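Local coordinates for bacterioferritin (Rhodobacter capsulatus, PDB 1JGC), which stores iron in a hollow, haem-containing shell of 24 subunits, probably oxidising iron(II) with dioxygen before depositing it as a ferric mineral core, at residues E47-E50 with E51-H54; L19-I22 with S23-V27. All coordinates share one frame; numbering follows the deposited sequence.

Contact 1 (E47-E50 with E51-H54). With HEM (protoporphyrin IX containing Fe), chain D.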
# COMPACT_ATOMS: atom_id res chain seq x y z
N GLU A 47 -1.10 39.15 -13.00
CA GLU A 47 -2.07 40.23 -13.14
C GLU A 47 -2.64 40.29 -14.56
O GLU A 47 -3.82 40.55 -14.74
CB GLU A 47 -1.44 41.57 -12.75
CG GLU A 47 -1.05 41.67 -11.28
CD GLU A 47 -0.21 42.92 -10.97
OE1 GLU A 47 0.74 43.21 -11.73
OE2 GLU A 47 -0.50 43.63 -9.96
N SER A 48 -1.80 40.05 -15.56
CA SER A 48 -2.25 40.07 -16.95
C SER A 48 -3.28 38.96 -17.17
O SER A 48 -4.30 39.16 -17.83
CB SER A 48 -1.06 39.88 -17.90
OG SER A 48 -1.46 39.83 -19.27
N ILE A 49 -3.01 37.78 -16.63
CA ILE A 49 -3.92 36.65 -16.76
C ILE A 49 -5.21 36.89 -15.95
O ILE A 49 -6.26 36.34 -16.27
CB ILE A 49 -3.21 35.34 -16.35
CG1 ILE A 49 -2.10 35.05 -17.37
CG2 ILE A 49 -4.19 34.18 -16.31
CD1 ILE A 49 -1.31 33.80 -17.12
N GLU A 50 -5.14 37.71 -14.91
CA GLU A 50 -6.34 38.01 -14.14
C GLU A 50 -7.24 38.86 -15.03
O GLU A 50 -8.44 38.61 -15.14
CB GLU A 50 -6.02 38.81 -12.87
CG GLU A 50 -5.80 37.95 -11.63
CD GLU A 50 -5.57 38.79 -10.36
OE1 GLU A 50 -6.47 39.63 -10.03
OE2 GLU A 50 -4.50 38.61 -9.71
N GLU A 51 -6.66 39.86 -15.68
CA GLU A 51 -7.42 40.73 -16.55
C GLU A 51 -8.04 39.96 -17.71
O GLU A 51 -9.12 40.29 -18.17
CB GLU A 51 -6.54 41.87 -17.08
CG GLU A 51 -6.04 42.82 -16.01
CD GLU A 51 -7.16 43.36 -15.13
OE1 GLU A 51 -8.15 43.90 -15.68
OE2 GLU A 51 -7.05 43.25 -13.89
N MET A 52 -7.34 38.94 -18.19
CA MET A 52 -7.87 38.15 -19.28
C MET A 52 -9.19 37.56 -18.81
O MET A 52 -10.17 37.52 -19.55
CB MET A 52 -6.89 37.04 -19.66
CG MET A 52 -5.68 37.54 -20.44
SD MET A 52 -4.40 36.26 -20.67
CE MET A 52 -2.93 37.20 -20.28
N GLY A 53 -9.21 37.12 -17.56
CA GLY A 53 -10.41 36.55 -16.99
C GLY A 53 -11.55 37.56 -16.93
O GLY A 53 -12.70 37.24 -17.24
N HIS A 54 -11.23 38.79 -16.52
CA HIS A 54 -12.23 39.85 -16.44
C HIS A 54 -12.80 40.09 -17.83
O HIS A 54 -14.01 40.15 -18.00
CB HIS A 54 -11.59 41.15 -15.93
CG HIS A 54 -11.16 41.09 -14.49
ND1 HIS A 54 -10.26 41.97 -13.94
CD2 HIS A 54 -11.54 40.26 -13.48
CE1 HIS A 54 -10.10 41.70 -12.66
NE2 HIS A 54 -10.87 40.67 -12.35
CHA HEM D . -4.17 32.34 -21.16
CHB HEM D . -8.01 34.92 -22.63
CHC HEM D . -4.99 38.02 -24.70
CHD HEM D . -1.25 35.14 -23.80
C1A HEM D . -5.45 32.90 -21.21
C2A HEM D . -6.53 32.75 -20.26
C3A HEM D . -7.68 33.15 -20.91
C4A HEM D . -7.21 33.99 -21.99
CMA HEM D . -9.13 32.99 -20.42
CAA HEM D . -6.45 32.54 -18.75
CBA HEM D . -5.67 31.36 -18.20
CGA HEM D . -6.28 30.04 -18.58
O1A HEM D . -5.68 29.00 -18.22
O2A HEM D . -7.35 30.03 -19.23
C1B HEM D . -7.53 36.02 -23.32
C2B HEM D . -8.36 37.09 -23.84
C3B HEM D . -7.51 37.95 -24.50
C4B HEM D . -6.16 37.44 -24.28
CMB HEM D . -9.86 37.27 -23.67
CAB HEM D . -7.94 39.11 -25.15
CBB HEM D . -7.47 39.59 -26.36
C1C HEM D . -3.70 37.57 -24.53
C2C HEM D . -2.52 38.33 -24.89
C3C HEM D . -1.43 37.53 -24.63
C4C HEM D . -1.98 36.26 -24.16
CMC HEM D . -2.51 39.77 -25.45
CAC HEM D . -0.08 37.87 -24.73
CBC HEM D . 0.48 38.80 -25.59
C1D HEM D . -1.71 34.07 -23.05
C2D HEM D . -0.88 32.99 -22.55
C3D HEM D . -1.70 32.18 -21.80
C4D HEM D . -3.03 32.80 -21.80
CMD HEM D . 0.62 32.78 -22.81
CAD HEM D . -1.24 30.82 -21.25
CBD HEM D . -1.11 30.66 -19.75
CGD HEM D . -0.44 29.34 -19.35
O1D HEM D . -0.85 28.28 -19.87
O2D HEM D . 0.49 29.38 -18.51
NA HEM D . -5.82 33.94 -22.05
NB HEM D . -6.18 36.26 -23.55
NC HEM D . -3.36 36.38 -23.94
ND HEM D . -3.03 33.95 -22.59
FE HEM D . -4.60 35.14 -23.00
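Met-52 reaches back one helical turn to Ser-48 and Ile-49 on its way to the haem. Its CB lies 3.5 Å from Ile-49 O. With CG anti to the carbonyl carbon (chi1 -75°) and the next bond extended (chi2 171°), the chain leaves the helix flank; CG sits 3.4 Å from Ser-48 O and SD stands 2.6 Å from the haem FE, as one of its two axial ligands, the other being Met-52 SD of the second subunit. A bend at chi3 then turns CE back to the helix, where it is 3.7 Å from Ile-49 CG1 and also meets Ser-48 OG, a hydroxyl hydrogen-bonded to Ile-22 O. Ile-49 continues the apolar lining, CG2 being 3.7 Å from HEM CBA. With an alanine in place of Met-52 the thioether is gone, and in the symmetric dimer the iron would probably lose both axial ligands. Away from the haem, a weak hydrogen bond of 3.3 Å runs from His-54 ND1 to Glu-51 OE1, both iron-binding residues of the ferroxidase centre, metal-free in this crystal. In the bundle, Glu-51 packs on Ile-22 of helix 5-34, His-54 on Leu-123 and Glu-127 of helix 114-144.

Contact 2 (L19-I22 with S23-V27). With HEM (protoporphyrin IX containing Fe), chain D.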
# COMPACT_ATOMS: atom_id res chain seq x y z
N LEU A 19 -8.60 44.99 -22.04
CA LEU A 19 -7.71 44.53 -23.11
C LEU A 19 -6.43 45.35 -23.04
O LEU A 19 -5.36 44.85 -23.35
CB LEU A 19 -8.35 44.72 -24.48
CG LEU A 19 -9.59 43.89 -24.83
CD1 LEU A 19 -10.11 44.31 -26.20
CD2 LEU A 19 -9.23 42.42 -24.82
N THR A 20 -6.55 46.61 -22.62
CA THR A 20 -5.39 47.48 -22.52
C THR A 20 -4.51 47.00 -21.38
O THR A 20 -3.29 46.86 -21.54
CB THR A 20 -5.81 48.96 -22.26
OG1 THR A 20 -6.69 49.40 -23.30
CG2 THR A 20 -4.60 49.87 -22.23
N ALA A 21 -5.12 46.76 -20.23
CA ALA A 21 -4.38 46.28 -19.06
C ALA A 21 -3.67 44.95 -19.37
O ALA A 21 -2.51 44.75 -19.01
CB ALA A 21 -5.32 46.10 -17.87
N ILE A 22 -4.36 44.04 -20.05
CA ILE A 22 -3.76 42.76 -20.39
C ILE A 22 -2.44 42.95 -21.11
O ILE A 22 -1.42 42.39 -20.72
CB ILE A 22 -4.69 41.92 -21.28
CG1 ILE A 22 -5.94 41.52 -20.50
CG2 ILE A 22 -3.96 40.69 -21.80
CD1 ILE A 22 -6.97 40.83 -21.35
N SER A 23 -2.45 43.74 -22.17
CA SER A 23 -1.23 43.96 -22.93
C SER A 23 -0.18 44.74 -22.17
O SER A 23 1.02 44.48 -22.32
CB SER A 23 -1.55 44.66 -24.24
OG SER A 23 -2.32 43.81 -25.07
N GLN A 24 -0.61 45.70 -21.35
CA GLN A 24 0.34 46.49 -20.60
C GLN A 24 1.07 45.61 -19.59
O GLN A 24 2.28 45.70 -19.44
CB GLN A 24 -0.36 47.66 -19.90
CG GLN A 24 0.59 48.63 -19.20
CD GLN A 24 -0.12 49.85 -18.63
OE1 GLN A 24 -0.66 50.67 -19.38
NE2 GLN A 24 -0.14 49.95 -17.31
N TYR A 25 0.33 44.74 -18.90
CA TYR A 25 0.92 43.86 -17.92
C TYR A 25 1.83 42.84 -18.58
O TYR A 25 2.91 42.53 -18.06
CB TYR A 25 -0.15 43.11 -17.12
CG TYR A 25 -0.83 43.93 -16.05
CD1 TYR A 25 -0.10 44.55 -15.04
CD2 TYR A 25 -2.21 44.09 -16.05
CE1 TYR A 25 -0.72 45.32 -14.05
CE2 TYR A 25 -2.85 44.84 -15.08
CZ TYR A 25 -2.11 45.46 -14.08
OH TYR A 25 -2.75 46.24 -13.14
N TRP A 26 1.41 42.33 -19.74
CA TRP A 26 2.21 41.33 -20.42
C TRP A 26 3.53 41.90 -20.94
O TRP A 26 4.55 41.23 -20.88
CB TRP A 26 1.43 40.69 -21.57
CG TRP A 26 2.01 39.36 -21.94
CD1 TRP A 26 3.01 39.12 -22.83
CD2 TRP A 26 1.70 38.10 -21.33
NE1 TRP A 26 3.36 37.79 -22.81
CE2 TRP A 26 2.57 37.14 -21.89
CE3 TRP A 26 0.78 37.69 -20.35
CZ2 TRP A 26 2.55 35.79 -21.51
CZ3 TRP A 26 0.76 36.36 -19.97
CH2 TRP A 26 1.65 35.42 -20.55
N VAL A 27 3.50 43.12 -21.45
CA VAL A 27 4.73 43.73 -21.93
C VAL A 27 5.65 43.95 -20.73
O VAL A 27 6.85 43.73 -20.80
CB VAL A 27 4.46 45.08 -22.64
CG1 VAL A 27 5.77 45.72 -23.04
CG2 VAL A 27 3.61 44.87 -23.87
CHA HEM D . -4.17 32.34 -21.16
CHB HEM D . -8.01 34.92 -22.63
CHC HEM D . -4.99 38.02 -24.70
CHD HEM D . -1.25 35.14 -23.80
C1A HEM D . -5.45 32.90 -21.21
C2A HEM D . -6.53 32.75 -20.26
C3A HEM D . -7.68 33.15 -20.91
C4A HEM D . -7.21 33.99 -21.99
CMA HEM D . -9.13 32.99 -20.42
CAA HEM D . -6.45 32.54 -18.75
CBA HEM D . -5.67 31.36 -18.20
CGA HEM D . -6.28 30.04 -18.58
O1A HEM D . -5.68 29.00 -18.22
O2A HEM D . -7.35 30.03 -19.23
C1B HEM D . -7.53 36.02 -23.32
C2B HEM D . -8.36 37.09 -23.84
C3B HEM D . -7.51 37.95 -24.50
C4B HEM D . -6.16 37.44 -24.28
CMB HEM D . -9.86 37.27 -23.67
CAB HEM D . -7.94 39.11 -25.15
CBB HEM D . -7.47 39.59 -26.36
C1C HEM D . -3.70 37.57 -24.53
C2C HEM D . -2.52 38.33 -24.89
C3C HEM D . -1.43 37.53 -24.63
C4C HEM D . -1.98 36.26 -24.16
CMC HEM D . -2.51 39.77 -25.45
CAC HEM D . -0.08 37.87 -24.73
CBC HEM D . 0.48 38.80 -25.59
C1D HEM D . -1.71 34.07 -23.05
C2D HEM D . -0.88 32.99 -22.55
C3D HEM D . -1.70 32.18 -21.80
C4D HEM D . -3.03 32.80 -21.80
CMD HEM D . 0.62 32.78 -22.81
CAD HEM D . -1.24 30.82 -21.25
CBD HEM D . -1.11 30.66 -19.75
CGD HEM D . -0.44 29.34 -19.35
O1D HEM D . -0.85 28.28 -19.87
O2D HEM D . 0.49 29.38 -18.51
NA HEM D . -5.82 33.94 -22.05
NB HEM D . -6.18 36.26 -23.55
NC HEM D . -3.36 36.38 -23.94
ND HEM D . -3.03 33.95 -22.59
FE HEM D . -4.60 35.14 -23.00
O HOH W 1 -4.71 42.65 -25.07
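The Tyr-25 ring meets Ala-21 one turn earlier, its CE2 3.9 Å from Ala-21 CB, and lies obliquely to Ala-21 O. That same oxygen accepts a hydrogen bond from Tyr-25 N at 2.8 Å, with an N-H...O angle of 168°. Trp-26 leaves the helix in a different direction: one face of its indole carries a haem vinyl group, with HEM CAC 3.7 Å above the plane and displaced toward the rim. The six-membered ring lies at the porphyrin rim, CH2 coming 3.6 Å from the methyl carbon HEM CMD. CG anti to the backbone N (chi1 -159°) swings the indole to this position, and NE1 is hydrogen-bonded to Asp-56 of the second subunit. Both segments belong to helix 5-34 of the ferritin-like four-helix bundle, so successive residues face different surroundings: Tyr-25 looks into the bundle, near the iron-binding residue Glu-94, whereas Trp-26 faces the haem and the dimer partner. Leu-19 adds a second apolar contact to the cofactor, its CD2 3.6 Å from the other vinyl at HEM CAB. Between Leu-19 and Ser-23 a water bridges the turn, donating to Leu-19 O at 2.9 Å and hydrogen-bonded to Ser-23 OG at 2.7 Å.

In the fold
Contacts 1 and 2 lie on consecutive helices, 38-64 and 5-34, with their centres about 9 Å apart, and they meet at Ser-48. Besides its bond to Ile-22 O, Ser-48 OG lies 3.3 Å from Trp-26 CE3, and Ser-48 CB packs 3.5 Å from Tyr-25 CB. One turn before Glu-51, Glu-47 OE1 is 3.5 Å from Tyr-25 CE1. On the dimer side contact 1 supplies the axial sulfur and contact 2 the indole and leucine that flank the vinyls of the same haem. On the inner side Glu-51 and His-54 of contact 1 belong to the ferroxidase centre.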